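PDB 4DQD: extracellular ligand-binding receptor from Rhodopseudomonas palustris, which probably serves as the periplasmic solute-binding component of an ABC transporter, capturing aromatic acids such as 3-phenylpyruvic acid. Local coordinates for residues S74-S79 / A97-L102; I142-A147 / E171-S176; F196-G201 / Y221-V226; V226-F231 / T282-H287. All blocks are in the same frame, centred on the assembly; numbering follows the deposited sequence. Where two conformers were deposited one is given.

Contact 1 (S74-S79 / A97-L102); sequences SLTPVS and AAAAIL. With PPY (3-phenylpyruvic acid), chain B.
T76 turns its OG1 beside its own backbone N (chi1 -66°), which aims the hydroxyl at the 97-102 loop and the ligand and sends CG2 along the CB of A99. There OG1 takes the N-H of A99 at 3.2 Å and hands its own proton to O3 of 3-phenylpyruvic acid, 2.9 Å away. The same keto oxygen O3 is also met by A98 N at 3.0 Å, so it lies between donors from the two segments. The carboxylate, which R175 also binds, is met by the backbone of the same residue: T76 N reaches the ligand's O2 at 2.6 Å in a nearly straight bond (166°). L75 is the N-cap residue of helix 76-88, and this N-H belongs to its first turn, a helix N-terminus anion site in which the helix end would be expected to add favourable polarisation. Behind it, L75 O receives both the backbone N and the OG of S79. Small residues suit the facing loop: A97 CB sits 3.3 Å from L75 C, and T76 CG2 presses tightly on A99 CB at 3.5 Å, while A98 CB lies against the ligand ring. A valine in place of T76 would probably leave the ligand's O3 with one donor fewer and A99 N without its acceptor. L102, reaching with CD2 to S79 CB at 3.9 Å, covers the helix turn with an apolar branch.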
# COMPACT_ATOMS: atom_id res chain seq x y z
N SER A 74 -6.28 5.43 0.33
CA SER A 74 -4.81 5.32 0.35
C SER A 74 -4.31 4.68 1.64
O SER A 74 -3.21 4.11 1.67
CB SER A 74 -4.18 6.71 0.26
OG SER A 74 -4.65 7.43 -0.86
N LEU A 75 -5.11 4.78 2.70
CA LEU A 75 -4.70 4.37 4.04
C LEU A 75 -5.67 3.33 4.58
O LEU A 75 -6.84 3.31 4.21
CB LEU A 75 -4.70 5.57 5.00
CG LEU A 75 -4.07 6.87 4.49
CD1 LEU A 75 -4.14 7.96 5.57
CD2 LEU A 75 -2.62 6.64 4.05
N THR A 76 -5.17 2.50 5.48
CA THR A 76 -5.99 1.45 6.07
C THR A 76 -7.24 1.94 6.84
O THR A 76 -8.34 1.46 6.57
CB THR A 76 -5.14 0.51 6.92
OG1 THR A 76 -4.23 -0.18 6.05
CG2 THR A 76 -6.02 -0.51 7.66
N PRO A 77 -7.07 2.87 7.79
CA PRO A 77 -8.25 3.27 8.57
C PRO A 77 -9.29 3.96 7.68
O PRO A 77 -10.49 3.89 7.96
CB PRO A 77 -7.69 4.26 9.60
CG PRO A 77 -6.31 4.59 9.15
CD PRO A 77 -5.83 3.43 8.33
N VAL A 78 -8.83 4.59 6.61
CA VAL A 78 -9.72 5.32 5.71
C VAL A 78 -10.45 4.35 4.80
O VAL A 78 -11.60 4.59 4.39
CB VAL A 78 -8.91 6.36 4.89
CG1 VAL A 78 -9.81 7.15 3.98
CG2 VAL A 78 -8.17 7.31 5.84
N SER A 79 -9.79 3.23 4.48
CA SER A 79 -10.35 2.22 3.58
C SER A 79 -11.33 1.27 4.26
O SER A 79 -12.23 0.73 3.61
CB SER A 79 -9.22 1.39 2.95
OG SER A 79 -8.39 2.20 2.13
N ALA A 97 -4.70 0.53 0.01
CA ALA A 97 -4.03 0.46 1.31
C ALA A 97 -3.45 -0.93 1.60
O ALA A 97 -3.55 -1.84 0.78
CB ALA A 97 -4.98 0.90 2.42
N ALA A 98 -2.81 -1.10 2.77
CA ALA A 98 -1.90 -2.25 2.93
C ALA A 98 -2.30 -3.33 3.93
O ALA A 98 -1.86 -4.48 3.79
CB ALA A 98 -0.49 -1.74 3.27
N ALA A 99 -3.09 -2.99 4.94
CA ALA A 99 -3.32 -3.96 6.02
C ALA A 99 -4.07 -5.21 5.55
O ALA A 99 -5.01 -5.12 4.75
CB ALA A 99 -4.04 -3.31 7.20
N ALA A 100 -3.66 -6.36 6.07
CA ALA A 100 -4.25 -7.63 5.65
C ALA A 100 -5.75 -7.67 5.91
O ALA A 100 -6.50 -8.26 5.13
CB ALA A 100 -3.56 -8.80 6.36
N ILE A 101 -6.19 -7.04 6.99
CA ILE A 101 -7.60 -7.07 7.38
C ILE A 101 -8.51 -6.48 6.30
O ILE A 101 -9.71 -6.71 6.32
CB ILE A 101 -7.83 -6.33 8.72
CG1 ILE A 101 -9.22 -6.63 9.27
CG2 ILE A 101 -7.59 -4.84 8.56
CD1 ILE A 101 -9.42 -8.09 9.58
N LEU A 102 -7.95 -5.74 5.35
CA LEU A 102 -8.77 -5.16 4.30
C LEU A 102 -9.40 -6.22 3.38
O LEU A 102 -10.46 -5.99 2.78
CB LEU A 102 -7.97 -4.16 3.47
CG LEU A 102 -7.52 -2.91 4.25
CD1 LEU A 102 -6.58 -2.08 3.38
CD2 LEU A 102 -8.71 -2.06 4.73
C1 PPY B . -1.76 3.03 6.01
O1 PPY B . -0.98 3.99 6.30
O2 PPY B . -2.82 2.81 6.58
C2 PPY B . -1.37 2.11 4.95
O3 PPY B . -2.17 1.24 4.60
C3 PPY B . 0.01 2.38 4.48
C1' PPY B . 0.41 1.77 3.19
C2' PPY B . 1.64 1.17 3.08
C3' PPY B . 2.06 0.57 1.79
C4' PPY B . 1.23 0.63 0.70
C5' PPY B . -0.09 1.31 0.84
C6' PPY B . -0.48 1.85 2.02

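Contact 2 (I142-A147 / E171-S176); sequences IGFSDA and EVYARS. With PPY (3-phenylpyruvic acid), chain B.
D146 OD2 is gripped by two nitrogens of R175, NH2 at 2.9 Å and NE at 3.1 Å, in a side-on salt bridge that uses a single carboxylate oxygen. Both bonds lie close to the guanidinium plane, although the carboxylate is turned 39° from it. The arginine chain, extended from CG to NE, runs across the ring of F144: its CG stands over the ring centre in a CH-pi contact, 3.5 Å from the centroid, and the guanidinium passes over the CE2 side. F144 also meets Y173 obliquely, CE1 to CZ at 3.6 Å, while the Y173 hydroxyl is bonded to S199. Beneath the side chains, strands 138-144 and 166-173 pair in parallel, joined through helix 147-163 as a beta-alpha-beta unit. G143 N binds E171 O, Y173 N binds G143 O, and S145 N extends the pattern to Y173 O at 2.9 Å. D146 lies at the N-cap of the connecting helix, its OD1 taking G149 N. With D146 and F144 fixing its rotation, R175 delivers NH1 to the ligand's O1 at 2.5 Å and NH2 to O2 at 2.7 Å, so the acid is read by a charge that is probably partly balanced from behind.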
# COMPACT_ATOMS: atom_id res chain seq x y z
N ILE A 142 7.70 1.08 17.83
CA ILE A 142 6.74 2.18 17.82
C ILE A 142 5.95 2.14 16.51
O ILE A 142 6.50 1.87 15.45
CB ILE A 142 7.40 3.56 18.04
CG1 ILE A 142 6.35 4.67 18.02
CG2 ILE A 142 8.47 3.84 16.97
CD1 ILE A 142 6.90 6.04 18.39
N GLY A 143 4.64 2.35 16.58
CA GLY A 143 3.84 2.33 15.37
C GLY A 143 2.58 3.15 15.50
O GLY A 143 2.23 3.58 16.60
N PHE A 144 1.89 3.36 14.39
CA PHE A 144 0.63 4.09 14.43
C PHE A 144 -0.37 3.38 15.33
O PHE A 144 -0.44 2.14 15.35
CB PHE A 144 0.01 4.15 13.03
CG PHE A 144 0.66 5.14 12.08
CD1 PHE A 144 1.37 6.24 12.54
CD2 PHE A 144 0.53 4.96 10.71
CE1 PHE A 144 1.94 7.15 11.64
CE2 PHE A 144 1.09 5.84 9.80
CZ PHE A 144 1.79 6.94 10.25
N SER A 145 -1.18 4.16 16.05
CA SER A 145 -2.27 3.62 16.86
C SER A 145 -3.52 3.39 16.02
O SER A 145 -4.59 3.96 16.28
CB SER A 145 -2.60 4.57 18.02
OG SER A 145 -2.70 5.90 17.55
N ASP A 146 -3.36 2.56 15.00
CA ASP A 146 -4.46 2.20 14.12
C ASP A 146 -4.24 0.81 13.55
O ASP A 146 -3.27 0.12 13.92
CB ASP A 146 -4.69 3.26 13.03
CG ASP A 146 -3.54 3.36 12.05
OD1 ASP A 146 -2.83 2.36 11.84
OD2 ASP A 146 -3.35 4.46 11.48
N ALA A 147 -5.13 0.39 12.67
CA ALA A 147 -5.08 -0.98 12.16
C ALA A 147 -3.83 -1.26 11.32
O ALA A 147 -3.40 -2.41 11.22
CB ALA A 147 -6.33 -1.29 11.35
N GLU A 171 4.97 0.89 21.84
CA GLU A 171 4.64 2.32 21.82
C GLU A 171 3.85 2.66 20.55
O GLU A 171 4.02 2.03 19.50
CB GLU A 171 5.91 3.16 21.90
CG GLU A 171 6.69 2.95 23.20
CD GLU A 171 5.90 3.38 24.42
OE1 GLU A 171 5.37 4.51 24.42
OE2 GLU A 171 5.81 2.59 25.39
N VAL A 172 2.96 3.64 20.67
CA VAL A 172 2.16 4.04 19.53
C VAL A 172 2.12 5.56 19.43
O VAL A 172 2.38 6.26 20.41
CB VAL A 172 0.71 3.49 19.60
CG1 VAL A 172 0.74 1.95 19.61
CG2 VAL A 172 -0.01 4.03 20.83
N TYR A 173 1.82 6.05 18.24
CA TYR A 173 1.50 7.47 18.06
C TYR A 173 0.43 7.66 17.01
O TYR A 173 0.18 6.75 16.22
CB TYR A 173 2.74 8.30 17.74
CG TYR A 173 3.38 8.12 16.37
CD1 TYR A 173 3.47 9.19 15.48
CD2 TYR A 173 3.96 6.90 15.99
CE1 TYR A 173 4.10 9.06 14.25
CE2 TYR A 173 4.59 6.76 14.74
CZ TYR A 173 4.65 7.85 13.88
OH TYR A 173 5.28 7.73 12.66
N ALA A 174 -0.21 8.82 17.02
CA ALA A 174 -1.19 9.16 15.98
C ALA A 174 -0.48 9.89 14.84
O ALA A 174 0.52 10.58 15.06
CB ALA A 174 -2.31 10.01 16.57
N ARG A 175 -1.00 9.74 13.62
CA ARG A 175 -0.26 10.16 12.43
C ARG A 175 0.20 11.62 12.42
O ARG A 175 1.29 11.92 11.95
CB ARG A 175 -1.03 9.84 11.14
CG ARG A 175 -1.38 8.37 11.02
CD ARG A 175 -1.86 8.01 9.61
NE ARG A 175 -2.28 6.62 9.59
CZ ARG A 175 -2.05 5.77 8.59
NH1 ARG A 175 -1.41 6.16 7.49
NH2 ARG A 175 -2.45 4.51 8.70
N SER A 176 -0.63 12.53 12.92
CA SER A 176 -0.28 13.94 12.87
C SER A 176 0.47 14.46 14.10
O SER A 176 0.81 15.64 14.17
CB SER A 176 -1.52 14.81 12.60
OG SER A 176 -2.07 14.53 11.32
C1 PPY B . -1.76 3.03 6.01
O1 PPY B . -0.98 3.99 6.30
O2 PPY B . -2.82 2.81 6.58
C2 PPY B . -1.37 2.11 4.95
O3 PPY B . -2.17 1.24 4.60
C3 PPY B . 0.01 2.38 4.48
C1' PPY B . 0.41 1.77 3.19
C2' PPY B . 1.64 1.17 3.08
C3' PPY B . 2.06 0.57 1.79
C4' PPY B . 1.23 0.63 0.70
C5' PPY B . -0.09 1.31 0.84
C6' PPY B . -0.48 1.85 2.02

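Contact 3 (F196-G201 / Y221-V226); sequences FIASAG and YQTHGV. With PPY (3-phenylpyruvic acid), chain B.
At the C-terminal ends of the parallel strands 194-198 and 219-221, where ligand sites of such sheets usually lie, the paired chains of F196-G201 and Y221-V226 separate around a buried water. I197 N still binds Y221 O at 2.8 Å, nearly along the C=O axis. Past this bond the water takes over, accepting from S199 N and lying 2.7 Å from both I197 O and Q222 OE1, with T223 OG1 also beside it. Q222, bent at chi2 (-105°), folds its amide back over I197, OE1 against CG2, and its NE2 goes on to Q208 and A204 O. T223 CG2 touches both I197 O and F196 CZ, and its OG1, also bonded to Y148 OH, accepts G225 N in an ST turn. The chains rejoin where G201 N meets G225 O at 2.9 Å, in an almost straight bond. Glycine suits position 225, since a side chain would collide with S199 O and A200 CB. Beside it, the ligand's rim carbon C3' comes over the H224 imidazole face, 3.5 Å from CD2. Bonds to E247 and D120 probably hold that face in orientation, while the water can help satisfy I197 O and Q222 OE1, though it has more acceptors in reach than protons.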
# COMPACT_ATOMS: atom_id res chain seq x y z
N PHE A 196 11.90 -1.27 15.54
CA PHE A 196 10.98 -1.36 14.43
C PHE A 196 9.98 -0.22 14.50
O PHE A 196 9.42 0.06 15.56
CB PHE A 196 10.22 -2.68 14.46
CG PHE A 196 9.51 -2.96 13.18
CD1 PHE A 196 10.14 -3.67 12.17
CD2 PHE A 196 8.22 -2.49 12.97
CE1 PHE A 196 9.50 -3.91 10.97
CE2 PHE A 196 7.57 -2.73 11.77
CZ PHE A 196 8.22 -3.45 10.77
N ILE A 197 9.77 0.44 13.36
CA ILE A 197 8.77 1.51 13.24
C ILE A 197 7.71 1.11 12.22
O ILE A 197 8.04 0.79 11.08
CB ILE A 197 9.44 2.83 12.79
CG1 ILE A 197 10.55 3.24 13.76
CG2 ILE A 197 8.39 3.95 12.61
CD1 ILE A 197 11.42 4.40 13.25
N ALA A 198 6.44 1.14 12.63
CA ALA A 198 5.34 0.80 11.75
C ALA A 198 4.56 2.08 11.44
O ALA A 198 3.68 2.48 12.20
CB ALA A 198 4.42 -0.24 12.40
N SER A 199 4.92 2.70 10.33
CA SER A 199 4.37 4.00 9.96
C SER A 199 4.27 4.11 8.44
O SER A 199 4.61 3.17 7.71
CB SER A 199 5.27 5.11 10.55
OG SER A 199 4.76 6.41 10.26
N ALA A 200 3.79 5.25 7.94
CA ALA A 200 3.65 5.43 6.50
C ALA A 200 3.65 6.91 6.16
O ALA A 200 3.18 7.74 6.96
CB ALA A 200 2.34 4.80 6.00
N GLY A 201 4.17 7.23 4.98
CA GLY A 201 4.19 8.60 4.52
C GLY A 201 5.20 9.42 5.30
O GLY A 201 6.06 8.88 5.99
N TYR A 221 14.36 -0.35 11.52
CA TYR A 221 13.58 -0.98 10.47
C TYR A 221 12.28 -0.23 10.29
O TYR A 221 11.69 0.21 11.27
CB TYR A 221 13.32 -2.44 10.82
CG TYR A 221 14.62 -3.18 10.89
CD1 TYR A 221 15.26 -3.59 9.73
CD2 TYR A 221 15.25 -3.42 12.11
CE1 TYR A 221 16.49 -4.24 9.77
CE2 TYR A 221 16.48 -4.08 12.16
CZ TYR A 221 17.08 -4.49 10.99
OH TYR A 221 18.30 -5.13 11.01
N GLN A 222 11.86 -0.07 9.04
CA GLN A 222 10.57 0.55 8.74
C GLN A 222 9.70 -0.42 7.94
O GLN A 222 9.95 -1.63 7.93
CB GLN A 222 10.79 1.88 7.99
CG GLN A 222 11.49 2.98 8.84
CD GLN A 222 10.53 4.07 9.31
OE1 GLN A 222 9.31 3.90 9.31
NE2 GLN A 222 11.09 5.21 9.73
N THR A 223 8.68 0.12 7.27
CA THR A 223 7.75 -0.66 6.44
C THR A 223 7.65 -0.05 5.06
O THR A 223 8.17 1.05 4.81
CB THR A 223 6.33 -0.65 7.01
OG1 THR A 223 5.79 0.68 6.94
CG2 THR A 223 6.32 -1.13 8.47
N HIS A 224 6.97 -0.75 4.15
CA HIS A 224 6.77 -0.23 2.80
C HIS A 224 5.92 1.05 2.74
O HIS A 224 5.79 1.66 1.68
CB HIS A 224 6.24 -1.31 1.84
CG HIS A 224 4.94 -1.92 2.26
ND1 HIS A 224 4.27 -2.82 1.46
CD2 HIS A 224 4.19 -1.78 3.38
CE1 HIS A 224 3.16 -3.20 2.07
NE2 HIS A 224 3.08 -2.58 3.24
N GLY A 225 5.38 1.48 3.87
CA GLY A 225 4.75 2.79 3.95
C GLY A 225 5.73 3.94 3.74
O GLY A 225 5.31 5.07 3.51
N VAL A 226 7.03 3.66 3.82
CA VAL A 226 8.03 4.73 3.67
C VAL A 226 8.68 4.78 2.29
O VAL A 226 9.57 5.58 2.05
CB VAL A 226 9.16 4.66 4.74
CG1 VAL A 226 8.55 4.46 6.13
CG2 VAL A 226 10.17 3.56 4.43
C1 PPY B . -1.76 3.03 6.01
O1 PPY B . -0.98 3.99 6.30
O2 PPY B . -2.82 2.81 6.58
C2 PPY B . -1.37 2.11 4.95
O3 PPY B . -2.17 1.24 4.60
C3 PPY B . 0.01 2.38 4.48
C1' PPY B . 0.41 1.77 3.19
C2' PPY B . 1.64 1.17 3.08
C3' PPY B . 2.06 0.57 1.79
C4' PPY B . 1.23 0.63 0.70
C5' PPY B . -0.09 1.31 0.84
C6' PPY B . -0.48 1.85 2.02
O HOH W 1 7.36 2.13 8.88

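Contact 4 (V226-F231 / T282-H287); sequences VATEEF and TIFGVH. With PPY (3-phenylpyruvic acid), chain B.
This is a buried, water-bridged contact between two helix starts, bringing the beginning of helix 229-235 up to that of helix 284-305. T228 touches both T282 and F284: its CB lies at the edge of the F284 ring, 3.7 Å from CE1, and its CG2 lies close to the same CE1. Its OG1, anti to the backbone N (chi1 165°), points instead along the T282 side chain, whose CG2 is 3.6 Å away. That hydroxyl does double duty, accepting E230 N at 3.0 Å as the N-cap of helix 229-235 and donating to a water that T282 OG1 also serves. Without the hydroxyl and methyl, as with an alanine here, E230 N is likely to lose its capping acceptor, the water its link to T228, and the F284 ring part of its packing. A second water joins A227 O, E229 OE1 and I283 N, the last at 2.8 Å, so a backbone N-H near the start of the second helix is satisfied through water from the other segment. I283 rests its CG2 on A227 O at 3.3 Å, and the same methyl also lies over the centre of the F284 ring. F284 CE2 then comes within 3.9 Å of the ligand's C4', and H287 NE2 approaches the same carbon at 3.6 Å. The F284 edge and the H287 ring beside the phenyl end are consistent with the ligand-enclosing cleft of a two-lobed periplasmic binding protein.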
# COMPACT_ATOMS: atom_id res chain seq x y z
N VAL A 226 7.03 3.66 3.82
CA VAL A 226 8.03 4.73 3.67
C VAL A 226 8.68 4.78 2.29
O VAL A 226 9.57 5.58 2.05
CB VAL A 226 9.16 4.66 4.74
CG1 VAL A 226 8.55 4.46 6.13
CG2 VAL A 226 10.17 3.56 4.43
N ALA A 227 8.20 3.94 1.37
CA ALA A 227 8.90 3.70 0.10
C ALA A 227 8.77 4.83 -0.92
O ALA A 227 8.79 4.59 -2.13
CB ALA A 227 8.44 2.38 -0.50
N THR A 228 8.62 6.05 -0.42
CA THR A 228 8.55 7.23 -1.27
C THR A 228 9.83 8.06 -1.12
O THR A 228 10.36 8.21 -0.02
CB THR A 228 7.34 8.12 -0.93
OG1 THR A 228 7.51 9.41 -1.54
CG2 THR A 228 7.17 8.29 0.58
N GLU A 229 10.30 8.63 -2.22
CA GLU A 229 11.49 9.47 -2.17
C GLU A 229 11.27 10.71 -1.30
O GLU A 229 12.23 11.34 -0.90
CB GLU A 229 11.95 9.85 -3.58
CG GLU A 229 12.77 8.75 -4.27
CD GLU A 229 11.92 7.58 -4.74
OE1 GLU A 229 10.68 7.71 -4.81
OE2 GLU A 229 12.49 6.51 -5.05
N GLU A 230 10.02 11.04 -1.00
CA GLU A 230 9.73 12.16 -0.10
C GLU A 230 10.24 11.86 1.30
O GLU A 230 10.67 12.76 2.03
CB GLU A 230 8.23 12.44 -0.05
CG GLU A 230 7.66 12.99 -1.34
CD GLU A 230 6.20 13.37 -1.21
OE1 GLU A 230 5.84 13.99 -0.18
OE2 GLU A 230 5.41 13.04 -2.12
N PHE A 231 10.19 10.58 1.68
CA PHE A 231 10.68 10.12 2.97
C PHE A 231 12.21 10.25 3.03
O PHE A 231 12.77 10.68 4.04
CB PHE A 231 10.24 8.67 3.20
CG PHE A 231 10.82 8.03 4.43
CD1 PHE A 231 10.19 8.14 5.66
CD2 PHE A 231 12.01 7.30 4.35
CE1 PHE A 231 10.73 7.54 6.78
CE2 PHE A 231 12.55 6.70 5.46
CZ PHE A 231 11.91 6.82 6.70
N THR A 282 6.44 8.55 -7.55
CA THR A 282 6.84 7.68 -6.46
C THR A 282 5.93 6.46 -6.46
O THR A 282 4.91 6.41 -7.16
CB THR A 282 6.74 8.38 -5.10
OG1 THR A 282 5.37 8.70 -4.84
CG2 THR A 282 7.56 9.66 -5.10
N ILE A 283 6.28 5.47 -5.65
CA ILE A 283 5.60 4.19 -5.71
C ILE A 283 4.10 4.26 -5.49
O ILE A 283 3.36 3.47 -6.04
CB ILE A 283 6.19 3.20 -4.69
CG1 ILE A 283 5.68 1.78 -4.97
CG2 ILE A 283 5.87 3.64 -3.26
CD1 ILE A 283 6.43 0.70 -4.19
N PHE A 284 3.63 5.21 -4.69
CA PHE A 284 2.22 5.13 -4.30
C PHE A 284 1.25 5.30 -5.46
O PHE A 284 0.14 4.76 -5.42
CB PHE A 284 1.94 6.05 -3.10
CG PHE A 284 2.69 5.60 -1.89
CD1 PHE A 284 3.86 6.23 -1.50
CD2 PHE A 284 2.27 4.48 -1.20
CE1 PHE A 284 4.57 5.77 -0.40
CE2 PHE A 284 2.96 4.01 -0.12
CZ PHE A 284 4.12 4.65 0.29
N GLY A 285 1.68 6.00 -6.50
CA GLY A 285 0.86 6.14 -7.69
C GLY A 285 0.64 4.79 -8.35
O GLY A 285 -0.37 4.57 -9.02
N VAL A 286 1.60 3.88 -8.16
CA VAL A 286 1.52 2.59 -8.85
C VAL A 286 0.44 1.72 -8.23
O VAL A 286 -0.02 0.76 -8.85
CB VAL A 286 2.89 1.85 -8.90
CG1 VAL A 286 3.03 0.83 -7.77
CG2 VAL A 286 3.07 1.18 -10.26
N HIS A 287 0.01 2.06 -7.02
CA HIS A 287 -1.10 1.30 -6.44
C HIS A 287 -2.42 1.57 -7.16
O HIS A 287 -3.30 0.71 -7.20
CB HIS A 287 -1.19 1.57 -4.94
CG HIS A 287 0.07 1.29 -4.21
ND1 HIS A 287 1.00 0.36 -4.66
CD2 HIS A 287 0.58 1.79 -3.06
CE1 HIS A 287 2.02 0.32 -3.82
NE2 HIS A 287 1.78 1.17 -2.84
C1 PPY B . -1.76 3.03 6.01
O1 PPY B . -0.98 3.99 6.30
O2 PPY B . -2.82 2.81 6.58
C2 PPY B . -1.37 2.11 4.95
O3 PPY B . -2.17 1.24 4.60
C3 PPY B . 0.01 2.38 4.48
C1' PPY B . 0.41 1.77 3.19
C2' PPY B . 1.64 1.17 3.08
C3' PPY B . 2.06 0.57 1.79
C4' PPY B . 1.23 0.63 0.70
C5' PPY B . -0.09 1.31 0.84
C6' PPY B . -0.48 1.85 2.02
O HOH W 2 8.92 5.71 -4.67
O HOH W 3 5.23 10.34 -2.45

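Overall arrangement
The four contacts follow one another along the chain and all touch the same 3-phenylpyruvic acid. Contact 1 lies at the ends of strands of the six-stranded sheet in one lobe; contacts 2 and 3, centres about 11 Å apart, belong to the four-stranded parallel sheet of the other, where strands 138-144 and 194-198 are neighbours. Contact 4 shares V226 with contact 3 and reaches over to helix 284-305. Contacts 1 and 2 meet where P77 and L75 pack on R175, near the acid group, whereas contacts 2 and 4, with centres about 20 Å apart, do not touch. The ligand is thus enclosed between two lobes: contact 2 meets the acid group, contact 4 the phenyl ring, and contacts 1 and 3 both.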